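Fructose-1,6-bisphosphatase/inositol-1-monophosphatase (Thermotoga maritima, PDB 2P3N) hydrolyses the phosphate ester of inositol 1-phosphate and the 1-phosphate of fructose 1,6-bisphosphate, using magnesium ions as cofactor. Local coordinates at residues L11-V25 and N86-L98. Residues are numbered along the deposited sequence; the frame is centred on the assembly and turned at random.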
loop_
_atom_site.group_PDB
_atom_site.type_symbol
_atom_site.label_atom_id
_atom_site.label_comp_id
_atom_site.label_asym_id
_atom_site.label_seq_id
_atom_site.Cartn_x
_atom_site.Cartn_y
_atom_site.Cartn_z
ATOM N N LEU A 11 4.504 -9.229 14.162
ATOM C CA LEU A 11 3.330 -8.381 14.086
ATOM C C LEU A 11 2.938 -8.111 12.644
ATOM O O LEU A 11 1.765 -7.918 12.348
ATOM C CB LEU A 11 3.563 -7.057 14.820
ATOM C CG LEU A 11 3.827 -7.113 16.329
ATOM C CD1 LEU A 11 3.061 -5.988 16.971
ATOM C CD2 LEU A 11 3.415 -8.447 16.923
ATOM N N ARG A 12 3.924 -8.099 11.752
ATOM C CA ARG A 12 3.643 -7.856 10.349
ATOM C C ARG A 12 2.931 -9.043 9.736
ATOM O O ARG A 12 2.091 -8.877 8.858
ATOM C CB ARG A 12 4.929 -7.540 9.586
ATOM C CG ARG A 12 5.303 -6.065 9.638
ATOM C CD ARG A 12 6.635 -5.760 8.989
ATOM N NE ARG A 12 6.855 -4.320 8.931
ATOM C CZ ARG A 12 7.941 -3.738 8.430
ATOM N NH1 ARG A 12 8.931 -4.470 7.935
ATOM N NH2 ARG A 12 8.035 -2.412 8.414
ATOM N N LYS A 13 3.240 -10.238 10.224
ATOM C CA LYS A 13 2.619 -11.458 9.721
ATOM C C LYS A 13 1.190 -11.571 10.275
ATOM O O LYS A 13 0.228 -11.782 9.531
ATOM C CB LYS A 13 3.444 -12.673 10.150
ATOM C CG LYS A 13 2.996 -14.004 9.560
ATOM C CD LYS A 13 3.589 -15.149 10.375
ATOM C CE LYS A 13 3.315 -16.531 9.764
ATOM N NZ LYS A 13 4.115 -16.805 8.533
ATOM N N VAL A 14 1.061 -11.421 11.586
ATOM C CA VAL A 14 -0.239 -11.494 12.224
ATOM C C VAL A 14 -1.151 -10.392 11.685
ATOM O O VAL A 14 -2.363 -10.582 11.544
ATOM C CB VAL A 14 -0.098 -11.355 13.753
ATOM C CG1 VAL A 14 -1.456 -11.466 14.418
ATOM C CG2 VAL A 14 0.842 -12.429 14.282
ATOM N N GLY A 15 -0.569 -9.243 11.368
ATOM C CA GLY A 15 -1.360 -8.143 10.844
ATOM C C GLY A 15 -2.225 -8.569 9.679
ATOM O O GLY A 15 -3.338 -8.059 9.500
ATOM N N HIS A 16 -1.727 -9.514 8.885
ATOM C CA HIS A 16 -2.466 -10.005 7.724
ATOM C C HIS A 16 -3.680 -10.846 8.094
ATOM O O HIS A 16 -4.676 -10.859 7.369
ATOM C CB HIS A 16 -1.536 -10.806 6.821
ATOM C CG HIS A 16 -0.494 -9.972 6.154
ATOM N ND1 HIS A 16 -0.804 -8.990 5.238
ATOM C CD2 HIS A 16 0.853 -9.951 6.290
ATOM C CE1 HIS A 16 0.308 -8.399 4.841
ATOM N NE2 HIS A 16 1.329 -8.963 5.464
ATOM N N LEU A 17 -3.597 -11.558 9.212
ATOM C CA LEU A 17 -4.712 -12.373 9.650
ATOM C C LEU A 17 -5.827 -11.431 10.046
ATOM O O LEU A 17 -6.995 -11.732 9.844
ATOM C CB LEU A 17 -4.323 -13.223 10.850
ATOM C CG LEU A 17 -5.528 -13.731 11.635
ATOM C CD1 LEU A 17 -6.235 -14.788 10.823
ATOM C CD2 LEU A 17 -5.082 -14.279 12.970
ATOM N N LEU A 18 -5.460 -10.288 10.620
ATOM C CA LEU A 18 -6.443 -9.303 11.050
ATOM C C LEU A 18 -7.120 -8.663 9.851
ATOM O O LEU A 18 -8.296 -8.308 9.914
ATOM C CB LEU A 18 -5.789 -8.200 11.896
ATOM C CG LEU A 18 -5.248 -8.563 13.283
ATOM C CD1 LEU A 18 -4.730 -7.322 13.955
ATOM C CD2 LEU A 18 -6.337 -9.183 14.118
ATOM N N MET A 19 -6.374 -8.516 8.759
ATOM C CA MET A 19 -6.916 -7.909 7.556
ATOM C C MET A 19 -8.002 -8.770 6.929
ATOM O O MET A 19 -8.916 -8.262 6.278
ATOM C CB MET A 19 -5.802 -7.653 6.555
ATOM C CG MET A 19 -4.900 -6.507 6.955
ATOM S SD MET A 19 -5.763 -4.933 7.131
ATOM C CE MET A 19 -5.792 -4.415 5.436
ATOM N N ILE A 20 -7.897 -10.077 7.128
ATOM C CA ILE A 20 -8.885 -11.000 6.607
ATOM C C ILE A 20 -10.254 -10.654 7.189
ATOM O O ILE A 20 -11.261 -10.640 6.481
ATOM C CB ILE A 20 -8.552 -12.456 7.010
ATOM C CG1 ILE A 20 -7.308 -12.932 6.263
ATOM C CG2 ILE A 20 -9.749 -13.355 6.740
ATOM C CD1 ILE A 20 -6.969 -14.373 6.469
ATOM N N HIS A 21 -10.265 -10.333 8.475
ATOM C CA HIS A 21 -11.491 -10.056 9.198
ATOM C C HIS A 21 -11.848 -8.601 9.465
ATOM O O HIS A 21 -12.894 -8.312 10.054
ATOM C CB HIS A 21 -11.426 -10.810 10.519
ATOM C CG HIS A 21 -11.132 -12.270 10.356
ATOM N ND1 HIS A 21 -12.089 -13.183 9.965
ATOM C CD2 HIS A 21 -9.973 -12.963 10.463
ATOM C CE1 HIS A 21 -11.532 -14.373 9.833
ATOM N NE2 HIS A 21 -10.250 -14.267 10.130
ATOM N N TRP A 22 -10.988 -7.688 9.047
ATOM C CA TRP A 22 -11.217 -6.275 9.276
ATOM C C TRP A 22 -12.617 -5.856 8.829
ATOM O O TRP A 22 -13.031 -6.143 7.708
ATOM C CB TRP A 22 -10.132 -5.482 8.550
ATOM C CG TRP A 22 -10.168 -4.016 8.779
ATOM C CD1 TRP A 22 -10.506 -3.361 9.935
ATOM C CD2 TRP A 22 -9.824 -3.007 7.831
ATOM N NE1 TRP A 22 -10.394 -2.001 9.758
ATOM C CE2 TRP A 22 -9.977 -1.758 8.475
ATOM C CE3 TRP A 22 -9.400 -3.036 6.501
ATOM C CZ2 TRP A 22 -9.722 -0.546 7.826
ATOM C CZ3 TRP A 22 -9.148 -1.832 5.856
ATOM C CH2 TRP A 22 -9.311 -0.605 6.519
ATOM N N GLY A 23 -13.342 -5.194 9.735
ATOM C CA GLY A 23 -14.694 -4.740 9.460
ATOM C C GLY A 23 -15.670 -5.866 9.160
ATOM O O GLY A 23 -16.836 -5.615 8.869
ATOM N N ARG A 24 -15.213 -7.109 9.251
ATOM C CA ARG A 24 -16.061 -8.248 8.940
ATOM C C ARG A 24 -16.215 -9.268 10.056
ATOM O O ARG A 24 -16.346 -10.456 9.778
ATOM C CB ARG A 24 -15.533 -8.964 7.696
ATOM C CG ARG A 24 -15.588 -8.150 6.412
ATOM C CD ARG A 24 -14.631 -8.689 5.331
ATOM N NE ARG A 24 -13.265 -8.180 5.482
ATOM C CZ ARG A 24 -12.276 -8.397 4.616
ATOM N NH1 ARG A 24 -11.071 -7.890 4.840
ATOM N NH2 ARG A 24 -12.487 -9.120 3.523
ATOM N N VAL A 25 -16.183 -8.836 11.313
ATOM C CA VAL A 25 -16.385 -9.781 12.414
ATOM C C VAL A 25 -17.832 -9.635 12.889
ATOM O O VAL A 25 -18.229 -8.589 13.416
ATOM C CB VAL A 25 -15.413 -9.535 13.605
ATOM C CG1 VAL A 25 -15.501 -8.108 14.084
ATOM C CG2 VAL A 25 -15.750 -10.476 14.741
ATOM N N ASN A 86 -12.746 0.008 16.344
ATOM C CA ASN A 86 -12.421 0.452 14.998
ATOM C C ASN A 86 -12.351 -0.771 14.101
ATOM O O ASN A 86 -12.990 -0.831 13.046
ATOM C CB ASN A 86 -11.063 1.144 14.994
ATOM C CG ASN A 86 -11.151 2.599 15.354
ATOM O OD1 ASN A 86 -10.132 3.272 15.493
ATOM N ND2 ASN A 86 -12.369 3.105 15.499
ATOM N N PHE A 87 -11.556 -1.743 14.547
ATOM C CA PHE A 87 -11.352 -2.999 13.837
ATOM C C PHE A 87 -12.680 -3.616 13.385
ATOM O O PHE A 87 -12.811 -4.093 12.258
ATOM C CB PHE A 87 -10.607 -3.988 14.746
ATOM C CG PHE A 87 -10.401 -5.331 14.118
ATOM C CD1 PHE A 87 -9.452 -5.504 13.113
ATOM C CD2 PHE A 87 -11.222 -6.402 14.461
ATOM C CE1 PHE A 87 -9.328 -6.719 12.453
ATOM C CE2 PHE A 87 -11.110 -7.620 13.810
ATOM C CZ PHE A 87 -10.161 -7.780 12.800
ATOM N N VAL A 88 -13.659 -3.601 14.284
ATOM C CA VAL A 88 -14.983 -4.152 14.012
ATOM C C VAL A 88 -15.789 -3.326 13.017
ATOM O O VAL A 88 -16.458 -3.879 12.153
ATOM C CB VAL A 88 -15.798 -4.294 15.334
ATOM C CG1 VAL A 88 -17.278 -4.489 15.037
ATOM C CG2 VAL A 88 -15.274 -5.480 16.130
ATOM N N HIS A 89 -15.719 -2.009 13.119
ATOM C CA HIS A 89 -16.495 -1.171 12.218
ATOM C C HIS A 89 -15.851 -0.962 10.869
ATOM O O HIS A 89 -16.504 -0.505 9.926
ATOM C CB HIS A 89 -16.805 0.173 12.876
ATOM C CG HIS A 89 -17.870 0.083 13.927
ATOM N ND1 HIS A 89 -19.033 0.815 13.872
ATOM C CD2 HIS A 89 -17.955 -0.673 15.046
ATOM C CE1 HIS A 89 -19.790 0.514 14.910
ATOM N NE2 HIS A 89 -19.159 -0.387 15.639
ATOM N N GLY A 90 -14.569 -1.301 10.771
ATOM C CA GLY A 90 -13.884 -1.161 9.503
ATOM C C GLY A 90 -12.990 0.046 9.386
ATOM O O GLY A 90 -12.536 0.361 8.287
ATOM N N LEU A 91 -12.747 0.740 10.494
ATOM C CA LEU A 91 -11.853 1.891 10.463
ATOM C C LEU A 91 -10.422 1.390 10.513
ATOM O O LEU A 91 -10.108 0.446 11.244
ATOM C CB LEU A 91 -12.104 2.816 11.641
ATOM C CG LEU A 91 -13.358 3.665 11.477
ATOM C CD1 LEU A 91 -13.712 4.341 12.799
ATOM C CD2 LEU A 91 -13.120 4.677 10.375
ATOM N N PRO A 92 -9.530 2.017 9.733
ATOM C CA PRO A 92 -8.113 1.627 9.681
ATOM C C PRO A 92 -7.246 1.875 10.914
ATOM O O PRO A 92 -6.134 1.344 10.998
ATOM C CB PRO A 92 -7.599 2.370 8.448
ATOM C CG PRO A 92 -8.493 3.592 8.388
ATOM C CD PRO A 92 -9.847 3.026 8.702
ATOM N N ASN A 93 -7.743 2.650 11.876
ATOM C CA ASN A 93 -6.945 2.945 13.071
ATOM C C ASN A 93 -6.942 1.894 14.173
ATOM O O ASN A 93 -7.502 2.089 15.252
ATOM C CB ASN A 93 -7.322 4.308 13.668
ATOM C CG ASN A 93 -6.885 5.463 12.789
ATOM O OD1 ASN A 93 -7.519 5.765 11.779
ATOM N ND2 ASN A 93 -5.790 6.102 13.160
ATOM N N PHE A 94 -6.302 0.772 13.886
ATOM C CA PHE A 94 -6.160 -0.290 14.864
ATOM C C PHE A 94 -4.747 -0.823 14.669
ATOM O O PHE A 94 -4.160 -0.652 13.597
ATOM C CB PHE A 94 -7.226 -1.376 14.661
ATOM C CG PHE A 94 -7.081 -2.152 13.394
ATOM C CD1 PHE A 94 -6.324 -3.320 13.363
ATOM C CD2 PHE A 94 -7.713 -1.731 12.234
ATOM C CE1 PHE A 94 -6.201 -4.060 12.194
ATOM C CE2 PHE A 94 -7.594 -2.472 11.047
ATOM C CZ PHE A 94 -6.835 -3.638 11.033
ATOM N N SER A 95 -4.186 -1.437 15.707
ATOM C CA SER A 95 -2.833 -1.955 15.628
ATOM C C SER A 95 -2.586 -3.130 16.561
ATOM O O SER A 95 -3.451 -3.509 17.356
ATOM C CB SER A 95 -1.848 -0.837 15.960
ATOM O OG SER A 95 -2.184 -0.209 17.185
ATOM N N ILE A 96 -1.397 -3.712 16.431
ATOM C CA ILE A 96 -0.965 -4.824 17.265
ATOM C C ILE A 96 0.220 -4.274 18.032
ATOM O O ILE A 96 1.099 -3.649 17.455
ATOM C CB ILE A 96 -0.464 -6.026 16.450
ATOM C CG1 ILE A 96 -1.483 -6.424 15.380
ATOM C CG2 ILE A 96 -0.239 -7.202 17.376
ATOM C CD1 ILE A 96 -1.026 -7.648 14.560
ATOM N N SER A 97 0.260 -4.504 19.331
ATOM C CA SER A 97 1.364 -3.972 20.101
ATOM C C SER A 97 2.131 -5.053 20.857
ATOM O O SER A 97 1.542 -5.987 21.411
ATOM C CB SER A 97 0.843 -2.905 21.060
ATOM O OG SER A 97 1.896 -2.075 21.509
ATOM N N LEU A 98 3.458 -4.919 20.846
ATOM C CA LEU A 98 4.353 -5.853 21.523
ATOM C C LEU A 98 5.510 -5.125 22.195
ATOM O O LEU A 98 6.368 -4.559 21.518
ATOM C CB LEU A 98 4.937 -6.876 20.536
ATOM C CG LEU A 98 5.785 -7.969 21.200
ATOM C CD1 LEU A 98 4.899 -8.783 22.153
ATOM C CD2 LEU A 98 6.387 -8.889 20.154
#
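One face of the W22 indole is covered by F94, whose CE2 lies toward the rim of the indole, 3.1 Å from W22 NE1, and F87 completes the aromatic cluster. The cluster lies at the end of the layer where helix 11-21 packs on the sheet in the inositol monophosphatase fold: the helix runs nearly antiparallel to strand 95-98, at 148°, and the chain beyond it meets the turn leaving helix 86-89. W22 CG stands anti to the backbone N (chi1 -175°), which carries the indole across to the 90-92 loop. There NE1 donates to L91 O at 2.9 Å, the oxygen close to the indole plane but the N-H arriving from above the carbonyl plane. A leucine in place of W22 would probably leave L91 O without this donor and open a gap between F94 and P92, whose CB now touches CZ2. F87, also extended from its backbone N, presents its ring edge to L18 O, while F94 CE1 meets L18 CD1. Further along, branched aliphatic side chains fill the buried helix-strand layer with methyl groups and bring no polar atom needing a partner: I96 meets L11 through CG2, V14 through CD1 and L18 through CG1, its CD1 3.6 Å from G15 N. L18 also packs near I81, a magnesium ligand, which puts the contact next to the metal site. Back at the W22 end, two glycines let the backbones come together, G23 CA 3.7 Å from G90 CA; both have positive phi, and a CB on G23 would strike G90. Beside them G23 N donates to F87 O at 2.8 Å.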